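Local coordinates for TlmII (Streptoalloteichus hindustanus, PDB 4HVM), which takes part in tallysomycin biosynthesis, probably as a condensation-domain protein of the nonribosomal peptide assembly line that may bind phosphopantetheine, at residues A[296-304]-A[324-335]. Sequence-based numbering, arbitrary orientation.
Sequences LTDRVVFGV and GFLDAVVHYLPY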
loop_
_atom_site.group_PDB
_atom_site.type_symbol
_atom_site.label_atom_id
_atom_site.label_comp_id
_atom_site.label_asym_id
_atom_site.label_seq_id
_atom_site.Cartn_x
_atom_site.Cartn_y
_atom_site.Cartn_z
ATOM N N LEU A 296 -7.700 4.466 5.127
ATOM C CA LEU A 296 -7.441 4.341 6.555
ATOM C C LEU A 296 -6.076 3.698 6.821
ATOM O O LEU A 296 -5.840 3.128 7.886
ATOM C CB LEU A 296 -8.559 3.543 7.230
ATOM C CG LEU A 296 -9.904 4.266 7.340
ATOM C CD1 LEU A 296 -10.938 3.370 7.990
ATOM C CD2 LEU A 296 -9.761 5.568 8.117
ATOM N N THR A 297 -5.184 3.796 5.842
ATOM C CA THR A 297 -3.839 3.256 5.977
ATOM C C THR A 297 -2.832 4.397 5.984
ATOM O O THR A 297 -2.884 5.288 5.137
ATOM C CB THR A 297 -3.498 2.283 4.833
ATOM O OG1 THR A 297 -4.459 1.220 4.802
ATOM C CG2 THR A 297 -2.106 1.701 5.029
ATOM N N ASP A 298 -1.921 4.369 6.951
ATOM C CA ASP A 298 -0.917 5.413 7.085
ATOM C C ASP A 298 0.469 4.811 7.282
ATOM O O ASP A 298 0.601 3.645 7.650
ATOM C CB ASP A 298 -1.265 6.327 8.258
ATOM C CG ASP A 298 -0.493 7.629 8.233
ATOM O OD1 ASP A 298 -0.075 8.070 7.138
ATOM O OD2 ASP A 298 -0.314 8.219 9.317
ATOM N N ARG A 299 1.499 5.613 7.033
ATOM C CA ARG A 299 2.879 5.163 7.179
ATOM C C ARG A 299 3.484 5.605 8.511
ATOM O O ARG A 299 3.283 6.738 8.950
ATOM C CB ARG A 299 3.728 5.684 6.019
ATOM C CG ARG A 299 3.450 5.001 4.693
ATOM C CD ARG A 299 4.203 5.680 3.558
ATOM N NE ARG A 299 3.625 6.976 3.216
ATOM C CZ ARG A 299 4.114 7.794 2.289
ATOM N NH1 ARG A 299 5.201 7.456 1.607
ATOM N NH2 ARG A 299 3.516 8.953 2.045
ATOM N N VAL A 300 4.215 4.701 9.155
ATOM C CA VAL A 300 4.941 5.038 10.375
ATOM C C VAL A 300 6.449 4.904 10.167
ATOM O O VAL A 300 6.909 4.021 9.443
ATOM C CB VAL A 300 4.484 4.184 11.577
ATOM C CG1 VAL A 300 3.007 4.404 11.846
ATOM C CG2 VAL A 300 4.762 2.714 11.331
ATOM N N VAL A 301 7.213 5.795 10.790
ATOM C CA VAL A 301 8.668 5.755 10.703
ATOM C C VAL A 301 9.247 5.253 12.020
ATOM O O VAL A 301 8.978 5.821 13.078
ATOM C CB VAL A 301 9.244 7.144 10.387
ATOM C CG1 VAL A 301 10.762 7.096 10.351
ATOM C CG2 VAL A 301 8.685 7.656 9.069
ATOM N N PHE A 302 10.027 4.178 11.957
ATOM C CA PHE A 302 10.615 3.586 13.157
ATOM C C PHE A 302 12.076 3.223 12.935
ATOM O O PHE A 302 12.508 3.030 11.800
ATOM C CB PHE A 302 9.826 2.350 13.604
ATOM C CG PHE A 302 9.877 1.208 12.630
ATOM C CD1 PHE A 302 9.073 1.204 11.503
ATOM C CD2 PHE A 302 10.715 0.129 12.852
ATOM C CE1 PHE A 302 9.119 0.154 10.611
ATOM C CE2 PHE A 302 10.761 -0.923 11.966
ATOM C CZ PHE A 302 9.963 -0.912 10.845
ATOM N N GLY A 303 12.830 3.126 14.026
ATOM C CA GLY A 303 14.244 2.819 13.943
ATOM C C GLY A 303 14.625 1.504 14.597
ATOM O O GLY A 303 14.177 1.190 15.699
ATOM N N VAL A 304 15.458 0.732 13.908
ATOM C CA VAL A 304 16.004 -0.499 14.458
ATOM C C VAL A 304 17.398 -0.224 15.022
ATOM O O VAL A 304 18.296 0.201 14.297
ATOM C CB VAL A 304 16.090 -1.600 13.385
ATOM C CG1 VAL A 304 16.560 -2.903 13.998
ATOM C CG2 VAL A 304 14.742 -1.788 12.714
ATOM N N GLY A 324 11.376 -0.880 18.161
ATOM C CA GLY A 324 11.359 0.386 17.456
ATOM C C GLY A 324 9.999 0.678 16.857
ATOM O O GLY A 324 9.530 1.817 16.885
ATOM N N PHE A 325 9.364 -0.356 16.317
ATOM C CA PHE A 325 8.068 -0.211 15.664
ATOM C C PHE A 325 6.970 0.154 16.655
ATOM O O PHE A 325 6.233 1.115 16.446
ATOM C CB PHE A 325 7.700 -1.495 14.923
ATOM C CG PHE A 325 6.348 -1.455 14.266
ATOM C CD1 PHE A 325 6.152 -0.751 13.087
ATOM C CD2 PHE A 325 5.276 -2.135 14.820
ATOM C CE1 PHE A 325 4.907 -0.722 12.480
ATOM C CE2 PHE A 325 4.033 -2.110 14.218
ATOM C CZ PHE A 325 3.847 -1.404 13.047
ATOM N N LEU A 326 6.861 -0.619 17.731
ATOM C CA LEU A 326 5.844 -0.371 18.747
ATOM C C LEU A 326 6.039 0.982 19.422
ATOM O O LEU A 326 5.074 1.631 19.821
ATOM C CB LEU A 326 5.841 -1.491 19.786
ATOM C CG LEU A 326 5.381 -2.857 19.286
ATOM C CD1 LEU A 326 5.522 -3.898 20.374
ATOM C CD2 LEU A 326 3.946 -2.775 18.815
ATOM N N ASP A 327 7.292 1.402 19.549
ATOM C CA ASP A 327 7.603 2.705 20.122
ATOM C C ASP A 327 7.032 3.821 19.248
ATOM O O ASP A 327 6.493 4.809 19.751
ATOM C CB ASP A 327 9.117 2.865 20.277
ATOM C CG ASP A 327 9.495 3.983 21.234
ATOM O OD1 ASP A 327 8.672 4.348 22.101
ATOM O OD2 ASP A 327 10.629 4.490 21.121
ATOM N N ALA A 328 7.147 3.647 17.934
ATOM C CA ALA A 328 6.622 4.610 16.975
ATOM C C ALA A 328 5.100 4.562 16.931
ATOM O O ALA A 328 4.445 5.589 16.764
ATOM C CB ALA A 328 7.198 4.347 15.592
ATOM N N VAL A 329 4.543 3.364 17.077
ATOM C CA VAL A 329 3.095 3.183 17.070
ATOM C C VAL A 329 2.448 3.795 18.315
ATOM O O VAL A 329 1.419 4.471 18.222
ATOM C CB VAL A 329 2.716 1.690 16.944
ATOM C CG1 VAL A 329 1.230 1.488 17.162
ATOM C CG2 VAL A 329 3.130 1.156 15.582
ATOM N N VAL A 330 3.059 3.558 19.475
ATOM C CA VAL A 330 2.584 4.129 20.734
ATOM C C VAL A 330 2.541 5.653 20.657
ATOM O O VAL A 330 1.579 6.282 21.105
ATOM C CB VAL A 330 3.471 3.695 21.927
ATOM C CG1 VAL A 330 3.255 4.610 23.124
ATOM C CG2 VAL A 330 3.186 2.256 22.302
ATOM N N HIS A 331 3.580 6.236 20.065
ATOM C CA HIS A 331 3.660 7.685 19.895
ATOM C C HIS A 331 3.299 8.102 18.472
ATOM O O HIS A 331 3.991 8.916 17.857
ATOM C CB HIS A 331 5.060 8.184 20.252
ATOM C CG HIS A 331 5.508 7.787 21.623
ATOM N ND1 HIS A 331 6.193 6.617 21.873
ATOM C CD2 HIS A 331 5.360 8.399 22.822
ATOM C CE1 HIS A 331 6.453 6.529 23.165
ATOM N NE2 HIS A 331 5.959 7.598 23.763
ATOM N N TYR A 332 2.204 7.549 17.966
ATOM C CA TYR A 332 1.791 7.771 16.585
ATOM C C TYR A 332 1.556 9.239 16.250
ATOM O O TYR A 332 0.943 9.983 17.017
ATOM C CB TYR A 332 0.542 6.947 16.253
ATOM C CG TYR A 332 -0.086 7.287 14.918
ATOM C CD1 TYR A 332 0.514 6.897 13.727
ATOM C CD2 TYR A 332 -1.282 7.991 14.851
ATOM C CE1 TYR A 332 -0.056 7.203 12.504
ATOM C CE2 TYR A 332 -1.861 8.303 13.632
ATOM C CZ TYR A 332 -1.241 7.905 12.463
ATOM O OH TYR A 332 -1.802 8.207 11.246
ATOM N N LEU A 333 2.074 9.640 15.095
ATOM C CA LEU A 333 1.812 10.947 14.511
ATOM C C LEU A 333 1.746 10.734 13.004
ATOM O O LEU A 333 2.655 10.130 12.428
ATOM C CB LEU A 333 2.927 11.932 14.866
ATOM C CG LEU A 333 2.757 13.378 14.394
ATOM C CD1 LEU A 333 1.676 14.091 15.194
ATOM C CD2 LEU A 333 4.075 14.133 14.474
ATOM N N PRO A 334 0.660 11.203 12.367
ATOM C CA PRO A 334 0.427 11.005 10.932
ATOM C C PRO A 334 1.659 11.331 10.088
ATOM O O PRO A 334 2.334 12.331 10.339
ATOM C CB PRO A 334 -0.709 11.981 10.632
ATOM C CG PRO A 334 -1.460 12.075 11.914
ATOM C CD PRO A 334 -0.413 11.994 12.995
ATOM N N TYR A 335 1.940 10.476 9.107
ATOM C CA TYR A 335 3.152 10.586 8.301
ATOM C C TYR A 335 3.319 11.957 7.664
ATOM O O TYR A 335 4.433 12.471 7.579
ATOM C CB TYR A 335 3.179 9.503 7.222
ATOM C CG TYR A 335 4.457 9.470 6.417
ATOM C CD1 TYR A 335 5.588 8.839 6.908
ATOM C CD2 TYR A 335 4.528 10.062 5.162
ATOM C CE1 TYR A 335 6.756 8.802 6.177
ATOM C CE2 TYR A 335 5.695 10.032 4.421
ATOM C CZ TYR A 335 6.805 9.400 4.934
ATOM O OH TYR A 335 7.969 9.366 4.202
HETATM O O HOH W 1 4.368 8.326 11.042
#
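Tyr-335 faces the side chain of Arg-299, whose bend at chi3 (-73°) brings the guanidinium over one face of the phenol ring. The two planes are tilted by 33°, and Tyr-335 CE2 sits over the centre of the guanidinium, 3.4 Å from Arg-299 NH2. From the side, Val-301 CG2 meets the ring edge at Tyr-335 CE1 (3.7 Å), while the hydroxyl reaches on to Trp-357 NE1. A leucine in place of Tyr-335 would probably strip the guanidinium of its flat support and leave Trp-357 NE1 without its hydrogen-bond mate. Closer to the start of the strand, the syn lone pair of Asp-298 OD2 accepts the backbone N-H of Tyr-335, N to OD2 3.2 Å, just after the N-cap Pro-334. The Tyr-332 hydroxyl also donates to OD2, its ring perpendicular to the carboxylate, though the very short modelled distance is doubtful. Farther along, Phe-325 points its edge at one face of Phe-302, a T-shaped pair with centroids 5.4 Å apart and planes at 86°; Val-300 CG2 touches Phe-325 CE1. Strand carbonyls meet this side too: a water joins Arg-299 O to Leu-333 O, and Ala-328 CB abuts Val-301 O. The end of helix 314-330, the loop after it and the first residue of helix 335-344 thus flank strand 297-305, an outermost strand paired on its other side with strand 274-282 in this chloramphenicol acetyltransferase-like, condensation-domain fold.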